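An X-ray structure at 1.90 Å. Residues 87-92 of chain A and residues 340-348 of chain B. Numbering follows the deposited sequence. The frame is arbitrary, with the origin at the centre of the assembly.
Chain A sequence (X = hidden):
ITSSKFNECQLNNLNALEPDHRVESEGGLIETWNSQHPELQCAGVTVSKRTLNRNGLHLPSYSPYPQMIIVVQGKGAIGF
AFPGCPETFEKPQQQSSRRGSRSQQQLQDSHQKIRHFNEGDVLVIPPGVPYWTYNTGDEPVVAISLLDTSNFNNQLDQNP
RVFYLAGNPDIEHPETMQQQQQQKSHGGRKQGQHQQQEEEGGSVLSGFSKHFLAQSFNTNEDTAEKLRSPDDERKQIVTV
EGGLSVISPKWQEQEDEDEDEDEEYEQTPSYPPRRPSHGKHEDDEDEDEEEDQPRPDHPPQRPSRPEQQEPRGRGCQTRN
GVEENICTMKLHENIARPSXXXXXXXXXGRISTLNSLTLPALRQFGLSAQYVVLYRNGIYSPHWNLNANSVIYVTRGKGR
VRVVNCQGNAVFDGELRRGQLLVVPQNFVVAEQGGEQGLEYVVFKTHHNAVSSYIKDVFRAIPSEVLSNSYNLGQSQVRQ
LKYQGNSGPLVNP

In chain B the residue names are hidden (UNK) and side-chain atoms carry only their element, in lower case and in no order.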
# COMPACT_ATOMS: atom_id res chain seq x y z
N GLU A 87 -11.18 -25.95 10.02
CA GLU A 87 -12.38 -26.54 9.45
C GLU A 87 -13.58 -25.93 10.18
O GLU A 87 -14.01 -26.44 11.20
CB GLU A 87 -12.37 -28.06 9.65
CG GLU A 87 -11.55 -28.87 8.63
CD GLU A 87 -10.21 -28.24 8.26
OE1 GLU A 87 -10.14 -27.57 7.22
OE2 GLU A 87 -9.23 -28.43 9.01
N THR A 88 -14.13 -24.84 9.64
CA THR A 88 -15.24 -24.14 10.29
C THR A 88 -16.65 -24.73 10.14
O THR A 88 -17.59 -24.25 10.78
CB THR A 88 -15.28 -22.66 9.88
OG1 THR A 88 -15.51 -22.55 8.48
CG2 THR A 88 -13.96 -21.99 10.23
N PHE A 89 -16.80 -25.74 9.29
CA PHE A 89 -18.09 -26.41 9.11
C PHE A 89 -17.94 -27.76 9.79
O PHE A 89 -17.11 -28.57 9.38
CB PHE A 89 -18.41 -26.61 7.62
CG PHE A 89 -19.11 -25.45 6.98
CD1 PHE A 89 -18.72 -24.14 7.25
CD2 PHE A 89 -20.13 -25.66 6.06
CE1 PHE A 89 -19.33 -23.06 6.61
CE2 PHE A 89 -20.75 -24.59 5.42
CZ PHE A 89 -20.35 -23.29 5.69
N GLU A 90 -18.73 -28.01 10.83
CA GLU A 90 -18.64 -29.28 11.54
C GLU A 90 -19.97 -29.85 12.01
O GLU A 90 -20.87 -29.11 12.40
CB GLU A 90 -17.70 -29.13 12.75
CG GLU A 90 -17.96 -27.90 13.59
CD GLU A 90 -17.15 -27.88 14.88
OE1 GLU A 90 -15.99 -28.34 14.87
OE2 GLU A 90 -17.68 -27.39 15.90
N LYS A 91 -20.09 -31.17 11.95
CA LYS A 91 -21.30 -31.85 12.40
C LYS A 91 -20.91 -32.82 13.51
O LYS A 91 -20.12 -33.74 13.29
CB LYS A 91 -21.98 -32.62 11.26
CG LYS A 91 -23.26 -33.32 11.71
CD LYS A 91 -24.21 -33.65 10.56
CE LYS A 91 -23.70 -34.78 9.69
NZ LYS A 91 -22.48 -34.41 8.91
N PRO A 92 -21.45 -32.61 14.72
CA PRO A 92 -21.16 -33.45 15.88
C PRO A 92 -21.60 -34.91 15.71
O PRO A 92 -21.06 -35.81 16.35
CB PRO A 92 -21.92 -32.75 17.00
CG PRO A 92 -23.12 -32.21 16.28
CD PRO A 92 -22.50 -31.63 15.03
N UNK B 340 -24.28 -18.26 3.07
CA UNK B 340 -23.10 -17.41 3.20
C UNK B 340 -22.35 -17.61 4.52
O UNK B 340 -21.40 -16.89 4.83
c UNK B 340 -24.32 -14.16 1.48
n UNK B 340 -24.34 -13.68 0.10
c UNK B 340 -23.33 -13.01 -0.47
c UNK B 340 -23.63 -15.50 1.59
c UNK B 340 -23.49 -15.94 3.05
n UNK B 340 -23.43 -12.62 -1.73
n UNK B 340 -22.23 -12.74 0.23
N UNK B 341 -22.79 -18.59 5.30
CA UNK B 341 -22.17 -18.89 6.59
C UNK B 341 -20.67 -19.18 6.50
O UNK B 341 -20.21 -19.90 5.62
c UNK B 341 -22.89 -20.07 7.24
N UNK B 342 -19.92 -18.61 7.44
CA UNK B 342 -18.47 -18.81 7.49
C UNK B 342 -18.13 -19.86 8.55
O UNK B 342 -17.12 -20.55 8.44
o UNK B 342 -17.93 -16.98 5.44
c UNK B 342 -17.91 -16.52 6.61
c UNK B 342 -17.78 -17.48 7.77
o UNK B 342 -17.99 -15.29 6.84
N UNK B 343 -18.99 -19.96 9.56
CA UNK B 343 -18.86 -20.94 10.64
C UNK B 343 -20.23 -21.62 10.68
O UNK B 343 -21.25 -20.95 10.56
c UNK B 343 -14.88 -18.21 12.48
c UNK B 343 -16.28 -20.13 12.90
c UNK B 343 -17.30 -19.58 12.13
c UNK B 343 -17.10 -18.34 11.53
c UNK B 343 -15.08 -19.46 13.08
c UNK B 343 -18.62 -20.29 12.00
c UNK B 343 -15.90 -17.65 11.71
N UNK B 344 -20.26 -22.94 10.85
CA UNK B 344 -21.54 -23.64 10.87
C UNK B 344 -21.51 -24.98 11.59
O UNK B 344 -20.61 -25.79 11.39
c UNK B 344 -25.73 -24.81 9.82
o UNK B 344 -26.94 -26.71 9.00
c UNK B 344 -24.53 -24.11 9.93
c UNK B 344 -22.05 -23.83 9.44
c UNK B 344 -24.62 -26.50 8.52
c UNK B 344 -23.36 -24.59 9.33
c UNK B 344 -25.77 -26.01 9.11
c UNK B 344 -23.43 -25.80 8.63
N UNK B 345 -22.53 -25.19 12.43
CA UNK B 345 -22.74 -26.41 13.20
C UNK B 345 -24.24 -26.61 13.11
O UNK B 345 -25.01 -25.91 13.77
o UNK B 345 -23.59 -28.17 15.29
n UNK B 345 -21.77 -27.68 16.51
c UNK B 345 -22.61 -27.45 15.52
c UNK B 345 -22.34 -26.21 14.67
N UNK B 346 -24.69 -27.58 12.29
CA UNK B 346 -26.12 -27.87 12.11
C UNK B 346 -26.97 -27.94 13.37
O UNK B 346 -28.18 -27.70 13.32
c UNK B 346 -26.11 -29.19 11.33
c UNK B 346 -24.84 -29.85 11.79
c UNK B 346 -23.87 -28.69 11.77
N UNK B 347 -26.36 -28.24 14.51
CA UNK B 347 -27.11 -28.35 15.75
C UNK B 347 -26.94 -27.17 16.71
O UNK B 347 -27.49 -27.21 17.82
c UNK B 347 -26.43 -32.15 16.31
c UNK B 347 -26.73 -29.65 16.46
n UNK B 347 -27.69 -33.60 14.72
c UNK B 347 -26.37 -33.35 15.37
c UNK B 347 -26.85 -30.88 15.57
N UNK B 348 -26.20 -26.14 16.30
CA UNK B 348 -25.98 -24.97 17.16
C UNK B 348 -26.30 -23.63 16.50
O UNK B 348 -26.93 -22.77 17.11
c UNK B 348 -24.53 -24.97 17.65

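Position 340 of chain B carries seven side-chain atoms: three carbons in a row, a nitrogen, then a carbon bearing two more nitrogens. The CA-to-CB bond points away from chain A, and no atom makes contact there. That guanidinium pattern is unique to arginine, B:Arg340.

Position 341 has one side-chain carbon, its CB, 4.4 Å from A:Phe89 CZ. Its backbone O sits at the edge of that ring, 3.4 Å from A:Phe89 CZ, with no hydrogen-bonding partner in the model. A single carbon means alanine, B:Ala341.

Position 342 has two carbons, the second carrying two oxygens. The CA-to-CB bond points away, and the backbone makes the contact: A:Thr88 OG1 donates a hydrogen bond to the backbone O of position 342 at 2.6 Å. Four atoms ending in a carboxylate give aspartate, B:Asp342.

Position 343 shows one carbon followed by a six-carbon ring without a heteroatom. Although the CA-to-CB bond points away, A:Thr88 CG2 lies over one face of this ring, 4.3 Å from its centroid and 26° off the normal, a CH-pi contact. The bare ring is that of phenylalanine, B:Phe343.

Position 344 repeats that skeleton but adds an oxygen on the ring. Its CB sits over the face of A:Phe89, 3.9 Å from the ring centroid and 8° off the normal. Its ring turns its edge to the same phenylalanine, with centroids 5.7 Å apart and planes at 64°. The added oxygen makes it tyrosine, B:Tyr344.

Position 345 has two carbons, the second bearing one oxygen and one nitrogen. The amide oxygen of position 345 lies 3.6 Å from A:Pro92 CD. An amide one carbon from CA means asparagine. B:Asn345 OD1 accepts a hydrogen bond from the backbone N of position 347, 2.9 Å away, bracing the turn after the strand.

At position 346 three carbons close a ring onto the backbone N. The ring carbon bonded to that N packs 3.1 Å from A:Glu90 O, and the middle carbon of the three lies 3.8 Å from A:Lys91 CG. Such a ring occurs in proline alone, B:Pro346.

Position 347 has four carbons in a row ending in nitrogen. The third carbon lies 3.3 Å from A:Pro92 CG. The chain is a lysine, B:Lys347.

Position 348 has one carbon, out of reach of chain A, and is alanine, B:Ala348.

The contact is a short parallel pairing, with strand axes 8° apart and a single bridge between A:Phe89 and B:Tyr344. Both backbone hydrogen bonds are nearly linear: B:Tyr344 N to A:Thr88 O, 3.0 Å at 166°, and A:Glu90 N to B:Tyr344 O, 3.0 Å at 169°. B:Tyr344 thus both donates and accepts, fixing the register. Together the two stretches bury 537 Å², both sides summed, with aromatic and proline packing beside the strand pairing.

Chain B, residues 340-348: RADFYNPKA
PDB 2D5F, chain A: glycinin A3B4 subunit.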